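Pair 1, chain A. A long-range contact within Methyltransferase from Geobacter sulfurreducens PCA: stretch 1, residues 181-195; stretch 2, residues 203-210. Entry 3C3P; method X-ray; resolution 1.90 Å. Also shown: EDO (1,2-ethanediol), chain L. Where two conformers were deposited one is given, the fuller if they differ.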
# COMPACT_ATOMS: atom_id res chain seq x y z
N GLU A 181 13.51 15.03 -5.83
CA GLU A 181 13.90 15.61 -4.52
C GLU A 181 13.15 15.21 -3.27
O GLU A 181 13.77 14.93 -2.25
CB GLU A 181 13.97 17.16 -4.57
CG GLU A 181 14.99 17.66 -3.55
CD GLU A 181 14.84 19.12 -3.20
OE1 GLU A 181 13.77 19.44 -2.63
OE2 GLU A 181 15.81 19.92 -3.40
N PHE A 182 11.84 15.16 -3.35
CA PHE A 182 11.05 14.83 -2.15
C PHE A 182 11.39 13.44 -1.65
O PHE A 182 11.39 13.16 -0.45
CB PHE A 182 9.55 15.04 -2.40
CG PHE A 182 8.73 14.93 -1.16
CD1 PHE A 182 9.13 15.56 0.00
CD2 PHE A 182 7.52 14.31 -1.19
CE1 PHE A 182 8.36 15.46 1.17
CE2 PHE A 182 6.75 14.23 -0.04
CZ PHE A 182 7.18 14.81 1.13
N ASN A 183 11.73 12.55 -2.58
CA ASN A 183 12.10 11.19 -2.22
C ASN A 183 13.30 11.21 -1.28
O ASN A 183 13.35 10.50 -0.28
CB ASN A 183 12.50 10.37 -3.46
CG ASN A 183 11.39 10.23 -4.46
OD1 ASN A 183 10.21 10.39 -4.12
ND2 ASN A 183 11.74 9.87 -5.69
N HIS A 184 14.27 12.05 -1.62
CA HIS A 184 15.54 12.14 -0.86
C HIS A 184 15.32 12.78 0.47
O HIS A 184 15.96 12.41 1.46
CB HIS A 184 16.61 12.85 -1.67
CG HIS A 184 16.93 12.13 -2.93
ND1 HIS A 184 18.07 11.37 -3.09
CD2 HIS A 184 16.22 11.99 -4.07
CE1 HIS A 184 18.07 10.85 -4.30
NE2 HIS A 184 16.95 11.19 -4.91
N HIS A 185 14.40 13.73 0.50
CA HIS A 185 14.06 14.41 1.74
C HIS A 185 13.32 13.50 2.71
O HIS A 185 13.76 13.23 3.82
CB HIS A 185 13.13 15.59 1.45
CG HIS A 185 12.66 16.30 2.69
ND1 HIS A 185 13.42 17.24 3.35
CD2 HIS A 185 11.51 16.18 3.39
CE1 HIS A 185 12.75 17.69 4.40
NE2 HIS A 185 11.59 17.06 4.45
N LEU A 186 12.21 12.98 2.23
CA LEU A 186 11.30 12.19 3.09
C LEU A 186 11.91 10.93 3.62
O LEU A 186 11.60 10.48 4.75
CB LEU A 186 9.98 11.89 2.36
CG LEU A 186 8.86 11.39 3.26
CD1 LEU A 186 8.56 12.45 4.30
CD2 LEU A 186 7.64 11.03 2.43
N SER A 187 12.83 10.39 2.85
CA SER A 187 13.49 9.14 3.23
C SER A 187 14.41 9.36 4.42
O SER A 187 14.79 8.40 5.12
CB SER A 187 14.30 8.56 2.07
OG SER A 187 15.37 9.41 1.73
N ARG A 188 14.75 10.62 4.66
CA ARG A 188 15.66 11.01 5.76
C ARG A 188 14.95 11.52 6.96
O ARG A 188 15.56 11.79 8.00
CB ARG A 188 16.66 12.03 5.29
CG ARG A 188 17.71 11.41 4.52
CD ARG A 188 18.55 12.41 3.86
NE ARG A 188 19.73 11.76 3.33
CZ ARG A 188 19.77 11.10 2.19
NH1 ARG A 188 18.64 10.97 1.47
NH2 ARG A 188 20.91 10.57 1.80
N ARG A 189 13.66 11.64 6.82
CA ARG A 189 12.83 12.11 7.93
C ARG A 189 12.55 10.98 8.89
O ARG A 189 11.69 10.12 8.66
CB ARG A 189 11.61 12.80 7.42
CG ARG A 189 12.15 14.09 6.93
CD ARG A 189 11.16 15.08 6.73
NE ARG A 189 10.35 15.29 7.92
CZ ARG A 189 9.66 16.39 8.11
NH1 ARG A 189 9.80 17.37 7.23
NH2 ARG A 189 8.90 16.51 9.17
N ARG A 190 13.27 11.03 10.01
CA ARG A 190 13.16 9.98 11.03
C ARG A 190 11.80 9.90 11.68
O ARG A 190 11.51 8.97 12.43
CB ARG A 190 14.24 10.11 12.13
CG ARG A 190 15.66 9.78 11.67
CD ARG A 190 16.51 9.51 12.90
NE ARG A 190 17.91 9.17 12.63
CZ ARG A 190 18.52 9.28 11.46
NH1 ARG A 190 17.89 9.77 10.41
NH2 ARG A 190 19.80 8.93 11.36
N ASP A 191 10.97 10.89 11.38
CA ASP A 191 9.60 10.98 11.92
C ASP A 191 8.60 10.29 11.01
O ASP A 191 7.44 10.13 11.36
CB ASP A 191 9.17 12.41 12.23
CG ASP A 191 9.38 13.37 11.09
OD1 ASP A 191 10.22 13.11 10.20
OD2 ASP A 191 8.69 14.41 11.13
N PHE A 192 9.10 9.84 9.87
CA PHE A 192 8.32 9.07 8.89
C PHE A 192 8.96 7.76 8.47
O PHE A 192 10.17 7.61 8.45
CB PHE A 192 8.09 9.87 7.60
CG PHE A 192 7.12 10.98 7.74
CD1 PHE A 192 7.52 12.22 8.20
CD2 PHE A 192 5.80 10.80 7.39
CE1 PHE A 192 6.62 13.26 8.33
CE2 PHE A 192 4.88 11.82 7.54
CZ PHE A 192 5.31 13.07 8.00
N PHE A 193 8.09 6.80 8.17
CA PHE A 193 8.50 5.53 7.60
C PHE A 193 8.03 5.60 6.13
O PHE A 193 6.83 5.67 5.83
CB PHE A 193 7.96 4.27 8.29
CG PHE A 193 8.44 3.01 7.62
CD1 PHE A 193 9.63 2.42 8.02
CD2 PHE A 193 7.74 2.46 6.54
CE1 PHE A 193 10.09 1.26 7.39
CE2 PHE A 193 8.18 1.32 5.91
CZ PHE A 193 9.37 0.72 6.33
N THR A 194 8.98 5.52 5.22
CA THR A 194 8.66 5.69 3.80
C THR A 194 9.06 4.57 2.85
O THR A 194 9.98 3.82 3.07
CB THR A 194 9.39 7.02 3.27
OG1 THR A 194 9.06 8.16 4.08
CG2 THR A 194 9.03 7.35 1.83
N THR A 195 8.30 4.47 1.78
CA THR A 195 8.62 3.54 0.72
C THR A 195 8.01 4.09 -0.56
O THR A 195 7.05 4.86 -0.52
CB THR A 195 8.14 2.11 0.99
OG1 THR A 195 8.89 1.21 0.15
CG2 THR A 195 6.58 1.96 0.77
N VAL A 203 4.75 6.07 -6.70
CA VAL A 203 3.97 6.59 -5.58
C VAL A 203 4.78 6.51 -4.28
O VAL A 203 5.17 5.45 -3.83
CB VAL A 203 2.61 5.83 -5.40
CG1 VAL A 203 1.81 6.44 -4.22
CG2 VAL A 203 1.77 5.86 -6.70
N LEU A 204 5.04 7.68 -3.70
CA LEU A 204 5.79 7.79 -2.45
C LEU A 204 4.79 7.73 -1.31
O LEU A 204 3.80 8.48 -1.27
CB LEU A 204 6.59 9.08 -2.41
CG LEU A 204 7.41 9.53 -1.21
CD1 LEU A 204 8.50 8.53 -0.80
CD2 LEU A 204 8.08 10.88 -1.53
N LEU A 205 5.05 6.83 -0.37
CA LEU A 205 4.20 6.65 0.79
C LEU A 205 5.01 6.94 2.04
O LEU A 205 6.12 6.42 2.22
CB LEU A 205 3.65 5.22 0.85
CG LEU A 205 2.87 4.70 -0.36
CD1 LEU A 205 2.53 3.18 -0.25
CD2 LEU A 205 1.61 5.52 -0.54
N GLY A 206 4.45 7.81 2.87
CA GLY A 206 5.06 8.18 4.16
C GLY A 206 4.10 8.05 5.31
O GLY A 206 3.09 8.75 5.39
N TYR A 207 4.42 7.14 6.22
CA TYR A 207 3.62 6.91 7.42
C TYR A 207 4.24 7.69 8.57
O TYR A 207 5.42 7.53 8.86
CB TYR A 207 3.59 5.43 7.76
CG TYR A 207 2.84 5.06 9.01
CD1 TYR A 207 1.47 4.84 8.96
CD2 TYR A 207 3.49 4.90 10.22
CE1 TYR A 207 0.77 4.51 10.09
CE2 TYR A 207 2.80 4.56 11.34
CZ TYR A 207 1.44 4.35 11.26
OH TYR A 207 0.75 4.00 12.39
N ARG A 208 3.43 8.50 9.22
CA ARG A 208 3.92 9.32 10.31
C ARG A 208 3.97 8.50 11.57
O ARG A 208 2.97 8.08 12.11
CB ARG A 208 3.06 10.56 10.46
CG ARG A 208 3.83 11.65 11.10
CD ARG A 208 3.23 12.96 10.89
NE ARG A 208 2.20 13.17 11.87
CZ ARG A 208 2.32 13.92 12.96
NH1 ARG A 208 3.39 14.66 13.19
NH2 ARG A 208 1.31 13.99 13.78
N LEU A 209 5.19 8.30 12.04
CA LEU A 209 5.48 7.49 13.24
C LEU A 209 4.86 8.10 14.50
O LEU A 209 4.70 9.29 14.60
CB LEU A 209 7.00 7.24 13.35
CG LEU A 209 7.61 6.42 12.22
CD1 LEU A 209 9.12 6.42 12.31
CD2 LEU A 209 7.08 4.99 12.22
N SER A 210 4.46 7.22 15.41
CA SER A 210 3.80 7.60 16.68
C SER A 210 4.68 8.52 17.52
O SER A 210 4.15 9.36 18.23
CB SER A 210 3.43 6.37 17.51
OG SER A 210 2.59 5.48 16.79
OXT SER A 210 5.92 8.44 17.50
C1 EDO L . 12.23 5.25 8.66
O1 EDO L . 11.92 5.69 9.98
C2 EDO L . 13.50 4.42 8.52
O2 EDO L . 13.24 3.13 7.95
O HOH W 1 6.26 11.18 13.62

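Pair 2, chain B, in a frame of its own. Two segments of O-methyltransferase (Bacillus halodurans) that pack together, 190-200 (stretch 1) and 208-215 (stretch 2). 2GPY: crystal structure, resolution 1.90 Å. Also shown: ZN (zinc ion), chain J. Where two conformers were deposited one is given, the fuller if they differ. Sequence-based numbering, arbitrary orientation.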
# COMPACT_ATOMS: atom_id res chain seq x y z
N TRP B 190 6.31 -18.77 -7.13
CA TRP B 190 6.45 -18.27 -8.51
C TRP B 190 6.11 -16.79 -8.52
O TRP B 190 6.71 -16.01 -9.24
CB TRP B 190 5.57 -19.04 -9.52
CG TRP B 190 4.11 -18.74 -9.42
CD1 TRP B 190 3.16 -19.48 -8.77
CD2 TRP B 190 3.42 -17.59 -9.96
NE1 TRP B 190 1.92 -18.86 -8.88
CE2 TRP B 190 2.06 -17.70 -9.60
CE3 TRP B 190 3.83 -16.48 -10.72
CZ2 TRP B 190 1.10 -16.74 -9.97
CZ3 TRP B 190 2.87 -15.53 -11.08
CH2 TRP B 190 1.53 -15.67 -10.71
N LEU B 191 5.14 -16.42 -7.70
CA LEU B 191 4.72 -15.04 -7.64
C LEU B 191 5.83 -14.20 -7.03
O LEU B 191 6.17 -13.13 -7.55
CB LEU B 191 3.44 -14.91 -6.79
CG LEU B 191 2.96 -13.47 -6.65
CD1 LEU B 191 2.70 -12.84 -8.04
CD2 LEU B 191 1.71 -13.45 -5.78
N LEU B 192 6.41 -14.70 -5.94
CA LEU B 192 7.38 -13.92 -5.18
C LEU B 192 8.70 -13.65 -5.92
O LEU B 192 9.40 -12.68 -5.60
CB LEU B 192 7.62 -14.56 -3.81
CG LEU B 192 6.34 -14.55 -2.95
CD1 LEU B 192 6.44 -15.48 -1.75
CD2 LEU B 192 5.95 -13.14 -2.54
N GLU B 193 9.04 -14.49 -6.91
CA GLU B 193 10.30 -14.36 -7.65
C GLU B 193 10.15 -14.00 -9.14
O GLU B 193 11.13 -13.98 -9.90
CB GLU B 193 11.20 -15.59 -7.46
CG GLU B 193 10.63 -16.93 -7.89
CD GLU B 193 11.63 -18.07 -7.67
OE1 GLU B 193 12.48 -17.97 -6.75
OE2 GLU B 193 11.57 -19.08 -8.42
N HIS B 194 8.92 -13.68 -9.54
CA HIS B 194 8.61 -13.16 -10.86
C HIS B 194 9.30 -11.81 -11.06
O HIS B 194 9.06 -10.87 -10.28
CB HIS B 194 7.11 -12.92 -10.97
CG HIS B 194 6.54 -13.28 -12.30
ND1 HIS B 194 6.66 -12.47 -13.40
CD2 HIS B 194 5.88 -14.39 -12.71
CE1 HIS B 194 6.08 -13.05 -14.44
NE2 HIS B 194 5.61 -14.22 -14.05
N PRO B 195 10.16 -11.70 -12.08
CA PRO B 195 11.07 -10.55 -12.13
C PRO B 195 10.50 -9.13 -12.31
O PRO B 195 11.10 -8.18 -11.78
CB PRO B 195 12.02 -10.91 -13.29
CG PRO B 195 11.28 -11.88 -14.10
CD PRO B 195 10.44 -12.66 -13.15
N GLN B 196 9.42 -8.94 -13.04
CA GLN B 196 9.00 -7.56 -13.35
C GLN B 196 8.18 -6.93 -12.20
O GLN B 196 7.64 -5.83 -12.34
CB GLN B 196 8.19 -7.53 -14.66
CG GLN B 196 8.35 -6.23 -15.47
CD GLN B 196 7.74 -6.30 -16.88
OE1 GLN B 196 6.96 -7.21 -17.21
NE2 GLN B 196 8.07 -5.32 -17.70
N TYR B 197 8.11 -7.64 -11.08
CA TYR B 197 7.27 -7.20 -9.97
C TYR B 197 8.01 -7.25 -8.67
O TYR B 197 8.91 -8.06 -8.47
CB TYR B 197 6.01 -8.06 -9.87
CG TYR B 197 5.14 -7.82 -11.06
CD1 TYR B 197 5.32 -8.55 -12.24
CD2 TYR B 197 4.18 -6.81 -11.04
CE1 TYR B 197 4.52 -8.28 -13.36
CE2 TYR B 197 3.39 -6.56 -12.14
CZ TYR B 197 3.57 -7.28 -13.29
OH TYR B 197 2.77 -6.99 -14.39
N ASP B 198 7.62 -6.31 -7.81
CA ASP B 198 8.10 -6.19 -6.48
C ASP B 198 6.92 -6.66 -5.64
O ASP B 198 5.94 -5.94 -5.51
CB ASP B 198 8.31 -4.71 -6.26
CG ASP B 198 9.23 -4.43 -5.18
OD1 ASP B 198 9.11 -5.11 -4.12
OD2 ASP B 198 10.06 -3.53 -5.38
N THR B 199 6.98 -7.86 -5.10
CA THR B 199 5.78 -8.45 -4.46
C THR B 199 5.99 -8.68 -2.97
O THR B 199 7.01 -9.23 -2.55
CB THR B 199 5.38 -9.78 -5.15
OG1 THR B 199 5.05 -9.54 -6.52
CG2 THR B 199 4.15 -10.42 -4.45
N ARG B 200 5.02 -8.24 -2.17
CA ARG B 200 4.98 -8.58 -0.74
C ARG B 200 3.61 -9.12 -0.40
O ARG B 200 2.62 -8.79 -1.08
CB ARG B 200 5.30 -7.37 0.14
CG ARG B 200 6.62 -6.70 -0.22
CD ARG B 200 7.39 -6.26 1.00
NE ARG B 200 8.18 -7.35 1.55
CZ ARG B 200 7.97 -7.92 2.72
NH1 ARG B 200 6.99 -7.51 3.51
NH2 ARG B 200 8.76 -8.92 3.12
N ILE B 208 -3.24 -10.98 1.18
CA ILE B 208 -3.30 -10.23 -0.05
C ILE B 208 -1.88 -10.01 -0.52
O ILE B 208 -1.07 -9.43 0.23
CB ILE B 208 -3.97 -8.88 0.14
CG1 ILE B 208 -5.39 -9.03 0.73
CG2 ILE B 208 -4.02 -8.13 -1.24
CD1 ILE B 208 -6.02 -7.69 1.11
N ALA B 209 -1.55 -10.48 -1.72
CA ALA B 209 -0.24 -10.16 -2.28
C ALA B 209 -0.38 -8.87 -3.06
O ALA B 209 -1.37 -8.67 -3.79
CB ALA B 209 0.23 -11.26 -3.18
N ILE B 210 0.58 -7.97 -2.87
CA ILE B 210 0.60 -6.70 -3.60
C ILE B 210 1.87 -6.70 -4.42
O ILE B 210 2.98 -6.62 -3.88
CB ILE B 210 0.58 -5.51 -2.66
CG1 ILE B 210 -0.68 -5.58 -1.79
CG2 ILE B 210 0.56 -4.21 -3.45
CD1 ILE B 210 -0.35 -5.27 -0.40
N SER B 211 1.70 -6.85 -5.73
CA SER B 211 2.83 -6.86 -6.64
C SER B 211 2.91 -5.52 -7.32
O SER B 211 1.97 -5.11 -8.00
CB SER B 211 2.64 -7.98 -7.70
OG SER B 211 2.41 -9.22 -7.07
N ILE B 212 4.02 -4.81 -7.14
CA ILE B 212 4.17 -3.51 -7.75
C ILE B 212 5.03 -3.63 -9.02
O ILE B 212 6.18 -4.06 -8.96
CB ILE B 212 4.83 -2.49 -6.78
CG1 ILE B 212 4.13 -2.54 -5.40
CG2 ILE B 212 4.80 -1.08 -7.38
CD1 ILE B 212 4.72 -1.49 -4.40
N LYS B 213 4.47 -3.20 -10.13
CA LYS B 213 5.12 -3.39 -11.42
C LYS B 213 6.31 -2.47 -11.56
O LYS B 213 6.21 -1.25 -11.37
CB LYS B 213 4.12 -3.19 -12.57
CG LYS B 213 4.70 -3.60 -13.93
CD LYS B 213 3.63 -3.76 -14.96
CE LYS B 213 4.19 -4.48 -16.18
NZ LYS B 213 3.15 -4.58 -17.23
N ARG B 214 7.46 -3.09 -11.87
CA ARG B 214 8.72 -2.36 -12.03
C ARG B 214 8.73 -1.62 -13.35
O ARG B 214 7.99 -1.97 -14.28
CB ARG B 214 9.92 -3.31 -11.95
CG ARG B 214 10.15 -3.90 -10.57
CD ARG B 214 11.53 -4.53 -10.44
NE ARG B 214 11.76 -4.94 -9.06
CZ ARG B 214 11.52 -6.16 -8.59
NH1 ARG B 214 11.07 -7.11 -9.40
NH2 ARG B 214 11.75 -6.44 -7.31
N GLU B 215 9.58 -0.60 -13.43
CA GLU B 215 9.70 0.25 -14.60
C GLU B 215 10.11 -0.52 -15.87
O GLU B 215 11.20 -1.09 -15.94
CB GLU B 215 10.67 1.40 -14.32
CG GLU B 215 11.05 2.21 -15.55
CD GLU B 215 11.10 3.69 -15.26
OE1 GLU B 215 10.46 4.13 -14.27
OE2 GLU B 215 11.76 4.43 -16.02
ZN ZN J . 4.77 -15.27 -15.60
O HOH W 2 4.73 -17.09 -14.58

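Pairs 1 and 2 share a helix, a short connection and an antiparallel two-strand ladder; fourteen central residues superpose with an RMSD of 0.5 Å. In pair 1 strand 192-195 runs against strand 203-208 at 160°, in pair 2 strand 197-200 against strand 208-213 at 161°, and the areas buried between the stretches are nearly equal, 690 and 693 Å². A type I turn leads into the first strand in both, from Arg189(A) to Phe192(A) and from the matching His194(B) to Tyr197(B).

The backbone ladders coincide rung for rung. Phe193(A) and Tyr207(A) exchange two hydrogen bonds, Phe193(A) N to Tyr207(A) O at 2.9 Å and Tyr207(A) N to Phe193(A) O at 2.8 Å; the matching pair, Asp198(B) and Ile212(B), does the same, with Asp198(B) N to Ile212(B) O at 2.9 Å and Ile212(B) N to Asp198(B) O at 2.8 Å. Thr195(A) with Leu205(A), and Arg200(B) with Ile210(B), form the next doubly bonded rung. The ladder extends one bond beyond the second strand: Leu209(A) N donates to Asp191(A) O at 3.0 Å, and Arg214(B) N to Gln196(B) O at 2.8 Å. Because these bonds involve main-chain atoms alone, the register tolerates very different side chains.

On the face bearing Phe192(A) and Thr194(A), the central position of the second strand is Gly206(A) in pair 1 and Ser211(B) in pair 2. At the glycine, an ideal CB would lie only 3.0 Å from Leu186(A) CD2 and 3.5 Å from Phe192(A) CD2, so the neighbours already occupy that space. Pair 2 accommodates a side chain there, and Ser211(B) OG hydrogen-bonds Thr199(B) OG1 at 2.7 Å. The helix also packs two residues earlier in the second strand, at Leu204(A) and Ala209(B): Leu186(A) CD2 lies 3.9 Å from Leu204(A) CG, and the matching Leu191(B) CD2 lies 3.7 Å from CB of the smaller Ala209(B).

The aromatic residues Phe192(A) and Tyr197(B) match closely, both with chi1 in the m well, and each meets a long basic side chain. Arg208(A) lays its CG over the phenyl face, 4.0 Å from the centroid of the Phe192(A) ring, a CH-pi contact; in pair 2 the aliphatic part of Lys213(B) runs along the tyrosine, with CD 3.4 Å from Tyr197(B) OH.

Chemistry diverges clearly at Leu209(A) and Arg214(B). The leucine makes an apolar contact, its CD2 4.1 Å from Phe193(A) CB, and its CD1 approaches Arg190(A) O at 3.5 Å. The arginine instead reaches the turn, where NH1 makes a weak hydrogen bond to Pro195(B) O at 2.6 Å. A long salt bridge, 3.9 Å from Arg214(B) NH2 to Asp198(B) OD2, rests on charge alone, since the oxygen lies well out of the guanidinium plane. Thus an apolar phenylalanine-leucine pair is replaced by an aspartate-arginine pair on a nearly unchanged backbone.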